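Local coordinates for putative oxidoreductase (Klebsiella pneumoniae subsp. pneumoniae MGH 78578, PDB 3E82), which probably acts as a nucleotide-dependent oxidoreductase of the Gfo/Idh/MocA family, with a Rossmann domain expected to bind an NAD-type cofactor, at residues R119-V123 with I314-V318; V148-S153 with A223-H229. Residues are numbered along the deposited sequence.

Contact 1: R119-V123 with I314-V318; sequences RLLSV and IANPV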
loop_
_atom_site.group_PDB
_atom_site.type_symbol
_atom_site.label_atom_id
_atom_site.label_comp_id
_atom_site.label_asym_id
_atom_site.label_seq_id
_atom_site.Cartn_x
_atom_site.Cartn_y
_atom_site.Cartn_z
ATOM N N ARG B 119 -18.278 3.549 37.107
ATOM C CA ARG B 119 -17.213 2.561 37.175
ATOM C C ARG B 119 -16.341 2.663 35.922
ATOM O O ARG B 119 -16.818 3.074 34.865
ATOM C CB ARG B 119 -17.811 1.155 37.297
ATOM C CG ARG B 119 -18.381 0.837 38.686
ATOM C CD ARG B 119 -17.269 0.631 39.694
ATOM N NE ARG B 119 -17.745 0.659 41.072
ATOM C CZ ARG B 119 -16.939 0.723 42.131
ATOM N NH1 ARG B 119 -15.619 0.757 41.962
ATOM N NH2 ARG B 119 -17.449 0.787 43.360
ATOM N N LEU B 120 -15.065 2.305 36.043
ATOM C CA LEU B 120 -14.165 2.336 34.895
ATOM C C LEU B 120 -14.429 1.148 33.979
ATOM O O LEU B 120 -14.567 0.009 34.435
ATOM C CB LEU B 120 -12.692 2.291 35.332
ATOM C CG LEU B 120 -11.644 2.290 34.193
ATOM C CD1 LEU B 120 -10.368 2.969 34.666
ATOM C CD2 LEU B 120 -11.354 0.852 33.715
ATOM N N LEU B 121 -14.504 1.429 32.685
ATOM C CA LEU B 121 -14.700 0.393 31.669
ATOM C C LEU B 121 -13.601 0.622 30.648
ATOM O O LEU B 121 -13.380 1.756 30.226
ATOM C CB LEU B 121 -16.057 0.542 30.978
ATOM C CG LEU B 121 -16.265 -0.270 29.687
ATOM C CD1 LEU B 121 -16.157 -1.756 29.957
ATOM C CD2 LEU B 121 -17.625 0.061 29.106
ATOM N N SER B 122 -12.908 -0.438 30.256
ATOM C CA SER B 122 -11.843 -0.301 29.266
ATOM C C SER B 122 -11.793 -1.533 28.367
ATOM O O SER B 122 -12.444 -2.537 28.650
ATOM C CB SER B 122 -10.499 -0.105 29.975
ATOM O OG SER B 122 -9.487 0.228 29.045
ATOM N N VAL B 123 -11.038 -1.443 27.276
ATOM C CA VAL B 123 -10.901 -2.549 26.340
ATOM C C VAL B 123 -9.403 -2.812 26.193
ATOM O O VAL B 123 -8.607 -1.874 26.173
ATOM C CB VAL B 123 -11.523 -2.201 24.964
ATOM C CG1 VAL B 123 -11.350 -3.372 24.002
ATOM C CG2 VAL B 123 -13.002 -1.862 25.136
ATOM N N ILE B 314 -4.790 9.045 37.581
ATOM C CA ILE B 314 -4.890 9.521 36.206
ATOM C C ILE B 314 -6.191 9.066 35.552
ATOM O O ILE B 314 -6.978 8.336 36.142
ATOM C CB ILE B 314 -3.746 8.964 35.345
ATOM C CG1 ILE B 314 -3.832 7.432 35.317
ATOM C CG2 ILE B 314 -2.403 9.412 35.900
ATOM C CD1 ILE B 314 -2.825 6.772 34.403
ATOM N N ALA B 315 -6.398 9.491 34.316
ATOM C CA ALA B 315 -7.589 9.111 33.579
ATOM C C ALA B 315 -7.418 7.716 32.975
ATOM O O ALA B 315 -6.298 7.212 32.836
ATOM C CB ALA B 315 -7.868 10.134 32.474
ATOM N N ASN B 316 -8.542 7.091 32.642
ATOM C CA ASN B 316 -8.556 5.767 32.022
ATOM C C ASN B 316 -7.560 5.822 30.858
ATOM O O ASN B 316 -7.685 6.666 29.975
ATOM C CB ASN B 316 -9.959 5.493 31.471
ATOM C CG ASN B 316 -10.148 4.061 30.998
ATOM O OD1 ASN B 316 -9.183 3.346 30.710
ATOM N ND2 ASN B 316 -11.412 3.642 30.896
ATOM N N PRO B 317 -6.560 4.931 30.839
ATOM C CA PRO B 317 -5.604 4.978 29.725
ATOM C C PRO B 317 -6.235 4.601 28.385
ATOM O O PRO B 317 -5.761 5.014 27.321
ATOM C CB PRO B 317 -4.525 3.990 30.155
ATOM C CG PRO B 317 -5.323 2.957 30.919
ATOM C CD PRO B 317 -6.245 3.826 31.761
ATOM N N VAL B 318 -7.307 3.818 28.435
ATOM C CA VAL B 318 -7.986 3.403 27.219
ATOM C C VAL B 318 -9.488 3.529 27.416
ATOM O O VAL B 318 -10.170 2.543 27.678
ATOM C CB VAL B 318 -7.657 1.944 26.864
ATOM C CG1 VAL B 318 -8.329 1.562 25.538
ATOM C CG2 VAL B 318 -6.145 1.755 26.802
#

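Contact 2: V148-S153 with A223-H229; sequences VKHFES and AHKVILH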
loop_
_atom_site.group_PDB
_atom_site.type_symbol
_atom_site.label_atom_id
_atom_site.label_comp_id
_atom_site.label_asym_id
_atom_site.label_seq_id
_atom_site.Cartn_x
_atom_site.Cartn_y
_atom_site.Cartn_z
ATOM N N VAL B 148 4.524 14.344 8.525
ATOM C CA VAL B 148 4.202 13.006 8.017
ATOM C C VAL B 148 3.199 13.099 6.864
ATOM O O VAL B 148 2.205 13.821 6.953
ATOM C CB VAL B 148 3.620 12.101 9.131
ATOM C CG1 VAL B 148 3.112 10.788 8.533
ATOM C CG2 VAL B 148 4.691 11.816 10.174
ATOM N N LYS B 149 3.462 12.362 5.787
ATOM C CA LYS B 149 2.596 12.386 4.617
ATOM C C LYS B 149 2.063 11.007 4.234
ATOM O O LYS B 149 0.985 10.894 3.641
ATOM C CB LYS B 149 3.346 13.018 3.428
ATOM C CG LYS B 149 3.630 14.513 3.620
ATOM C CD LYS B 149 2.322 15.258 3.842
ATOM C CE LYS B 149 2.520 16.605 4.524
ATOM N NZ LYS B 149 3.227 17.575 3.664
ATOM N N HIS B 150 2.817 9.970 4.593
ATOM C CA HIS B 150 2.461 8.590 4.280
ATOM C C HIS B 150 2.891 7.669 5.429
ATOM O O HIS B 150 4.084 7.458 5.665
ATOM C CB HIS B 150 3.145 8.179 2.960
ATOM C CG HIS B 150 2.911 6.752 2.554
ATOM N ND1 HIS B 150 2.405 6.406 1.320
ATOM C CD2 HIS B 150 3.151 5.586 3.200
ATOM C CE1 HIS B 150 2.344 5.090 1.222
ATOM N NE2 HIS B 150 2.790 4.568 2.350
ATOM N N PHE B 151 1.900 7.133 6.139
ATOM C CA PHE B 151 2.116 6.236 7.275
ATOM C C PHE B 151 1.581 4.859 6.883
ATOM O O PHE B 151 0.390 4.702 6.594
ATOM C CB PHE B 151 1.363 6.773 8.496
ATOM C CG PHE B 151 1.511 5.930 9.742
ATOM C CD1 PHE B 151 2.524 6.193 10.664
ATOM C CD2 PHE B 151 0.604 4.916 10.021
ATOM C CE1 PHE B 151 2.619 5.461 11.843
ATOM C CE2 PHE B 151 0.693 4.179 11.199
ATOM C CZ PHE B 151 1.697 4.452 12.109
ATOM N N GLU B 152 2.464 3.865 6.861
ATOM C CA GLU B 152 2.076 2.516 6.470
ATOM C C GLU B 152 2.407 1.503 7.565
ATOM O O GLU B 152 3.549 1.426 8.037
ATOM C CB GLU B 152 2.782 2.137 5.165
ATOM C CG GLU B 152 2.224 0.897 4.512
ATOM C CD GLU B 152 2.702 0.730 3.091
ATOM O OE1 GLU B 152 3.074 1.748 2.464
ATOM O OE2 GLU B 152 2.683 -0.418 2.600
ATOM N N SER B 153 1.395 0.724 7.946
ATOM C CA SER B 153 1.512 -0.280 9.001
ATOM C C SER B 153 1.043 -1.637 8.487
ATOM O O SER B 153 -0.056 -1.756 7.927
ATOM C CB SER B 153 0.670 0.156 10.210
ATOM O OG SER B 153 0.720 -0.792 11.255
ATOM N N ALA B 223 -4.322 16.144 5.309
ATOM C CA ALA B 223 -2.999 16.378 4.746
ATOM C C ALA B 223 -2.072 15.168 4.681
ATOM O O ALA B 223 -0.867 15.327 4.509
ATOM C CB ALA B 223 -2.303 17.526 5.504
ATOM N N HIS B 224 -2.610 13.967 4.847
ATOM C CA HIS B 224 -1.765 12.788 4.736
ATOM C C HIS B 224 -2.569 11.510 4.604
ATOM O O HIS B 224 -3.792 11.507 4.792
ATOM C CB HIS B 224 -0.775 12.699 5.908
ATOM C CG HIS B 224 -1.368 12.190 7.186
ATOM N ND1 HIS B 224 -2.141 12.972 8.015
ATOM C CD2 HIS B 224 -1.256 10.987 7.798
ATOM C CE1 HIS B 224 -2.476 12.275 9.087
ATOM N NE2 HIS B 224 -1.953 11.067 8.980
ATOM N N LYS B 225 -1.874 10.426 4.276
ATOM C CA LYS B 225 -2.511 9.132 4.075
ATOM C C LYS B 225 -1.999 8.065 5.031
ATOM O O LYS B 225 -0.823 8.050 5.408
ATOM C CB LYS B 225 -2.273 8.654 2.634
ATOM C CG LYS B 225 -2.752 9.615 1.545
ATOM C CD LYS B 225 -4.278 9.722 1.521
ATOM C CE LYS B 225 -4.747 10.653 0.398
ATOM N NZ LYS B 225 -6.227 10.776 0.315
ATOM N N VAL B 226 -2.901 7.166 5.409
ATOM C CA VAL B 226 -2.571 6.061 6.292
ATOM C C VAL B 226 -2.987 4.773 5.594
ATOM O O VAL B 226 -4.129 4.627 5.149
ATOM C CB VAL B 226 -3.308 6.178 7.648
ATOM C CG1 VAL B 226 -3.280 4.831 8.386
ATOM C CG2 VAL B 226 -2.636 7.258 8.509
ATOM N N ILE B 227 -2.041 3.850 5.476
ATOM C CA ILE B 227 -2.301 2.570 4.843
ATOM C C ILE B 227 -2.078 1.449 5.853
ATOM O O ILE B 227 -0.998 1.336 6.442
ATOM C CB ILE B 227 -1.372 2.341 3.632
ATOM C CG1 ILE B 227 -1.700 3.346 2.526
ATOM C CG2 ILE B 227 -1.542 0.921 3.110
ATOM C CD1 ILE B 227 -0.788 3.224 1.305
ATOM N N LEU B 228 -3.112 0.637 6.055
ATOM C CA LEU B 228 -3.052 -0.490 6.981
ATOM C C LEU B 228 -3.188 -1.723 6.107
ATOM O O LEU B 228 -4.137 -1.829 5.327
ATOM C CB LEU B 228 -4.204 -0.406 7.984
ATOM C CG LEU B 228 -4.362 0.921 8.737
ATOM C CD1 LEU B 228 -5.500 0.787 9.754
ATOM C CD2 LEU B 228 -3.060 1.295 9.452
ATOM N N HIS B 229 -2.244 -2.651 6.226
ATOM C CA HIS B 229 -2.257 -3.840 5.377
ATOM C C HIS B 229 -2.039 -5.149 6.134
ATOM O O HIS B 229 -1.098 -5.276 6.914
ATOM C CB HIS B 229 -1.183 -3.695 4.289
ATOM C CG HIS B 229 -1.227 -4.765 3.240
ATOM N ND1 HIS B 229 -2.022 -4.673 2.117
ATOM C CD2 HIS B 229 -0.618 -5.974 3.173
ATOM C CE1 HIS B 229 -1.903 -5.780 1.404
ATOM N NE2 HIS B 229 -1.057 -6.585 2.023
#

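Contact 1: R119-V123 with I314-V318
The chain runs extended through 119-123, becoming a true strand from Leu-121 to Val-123, while 314-318 passes beside it without regular secondary structure. The two backbones draw together along their length: the CA atoms of Leu-120 and Asn-316 are 7.2 Å apart, those of Ser-122 and Val-318 only 5.7 Å. No backbone-to-backbone bond joins them, so side chains make the connection; Asn-316 and Ser-122 each supply one hydrogen bond. Asn-316 ND2 donates to Leu-121 O at 2.8 Å, with a bent N-H...O angle of 131°, and sits 3.6 Å from Leu-120 CG. Asn-316 OD1 turns back to accept from Val-318 N at 3.0 Å, which makes an Asx turn across Pro-317 and fixes the amide with ND2 directed at the strand. Strand 121-123 is the last strand of the parallel Rossmann sheet within this chain; its neighbour 93-96 pairs with it through backbone bonds from Leu-120 and Ser-122 to Val-94 and from Ser-122 to Val-96. On the flank away from 93-96, where Leu-121 O points, the strand meets the link between helices 300-310 and 320-339, from the C-terminal part of the chain. Ser-122 points toward this link and donates from OG to Val-318 O at 2.8 Å; the same OG also hydrogen-bonds Tyr-302 of helix 300-310. Val-318 covers the end of the strand, its CG1 lying 3.5 Å from Val-123 O. Leu-121 points away from the link, packing against Leu-110 and Ala-114 of helix 104-116.

Contact 2: V148-S153 with A223-H229
Strands 148-156 and 225-231 are the parallel pair in the otherwise antiparallel mixed sheet of the C-terminal alpha/beta domain, their axes here 4.7 Å apart and 14° from parallel. Val-148 starts the run with its O 3.4 Å from His-224 CB. At Lys-149 the strand takes a classic beta bulge: Lys-149 and His-150 together face His-244 on the antiparallel neighbour 241-245. On the parallel side the pairing begins here, with Lys-225 N donating to Lys-149 O at 3.0 Å. The side chain of Lys-149 passes with CD 3.3 Å from Ala-223 O, and its NZ bonds Leu-205 O of the second subunit. His-150 shares a face with Glu-152 and Ile-227; its NE2 donates to Glu-152 OE1 at 2.8 Å, its CE1 touches Ile-227 CD1 at 3.6 Å, and ND1 reaches Trp-214 of the second subunit, so this face lies against the dimer partner. Phe-151 turns to the other face, against helices 131-142 and 176-192. Phe-151 N donates to Lys-225 O (3.0 Å) and Phe-151 O accepts from Ile-227 N (2.8 Å), the alternation expected of parallel strands. Glu-152 places CG 4.0 Å from Ile-227 CB, while OE2 goes to His-154. Ser-153 returns to the helix-covered face, where OG bonds Arg-240; Ser-153 N donates to Ile-227 O at 2.9 Å, and Ser-153 O accepts from His-229 N at 2.9 Å.

Both contacts are largely buried, yet they sit in different halves of the molecule, with centres 28 Å apart and nearest atoms about 16 Å apart. In sequence, contact 2 is nested inside the loop that contact 1 closes. They share no strand or helix: contact 1 joins the border of the Rossmann sheet to an irregular link from late in the chain, whereas contact 2 lies within the C-terminal sheet. Their chemistry follows. Contact 1 relies on two side-chain-to-carbonyl bonds and buries 222 Å²; contact 2 has five backbone bonds and buries 536 Å². Only contact 2 reaches the second subunit of the assembly.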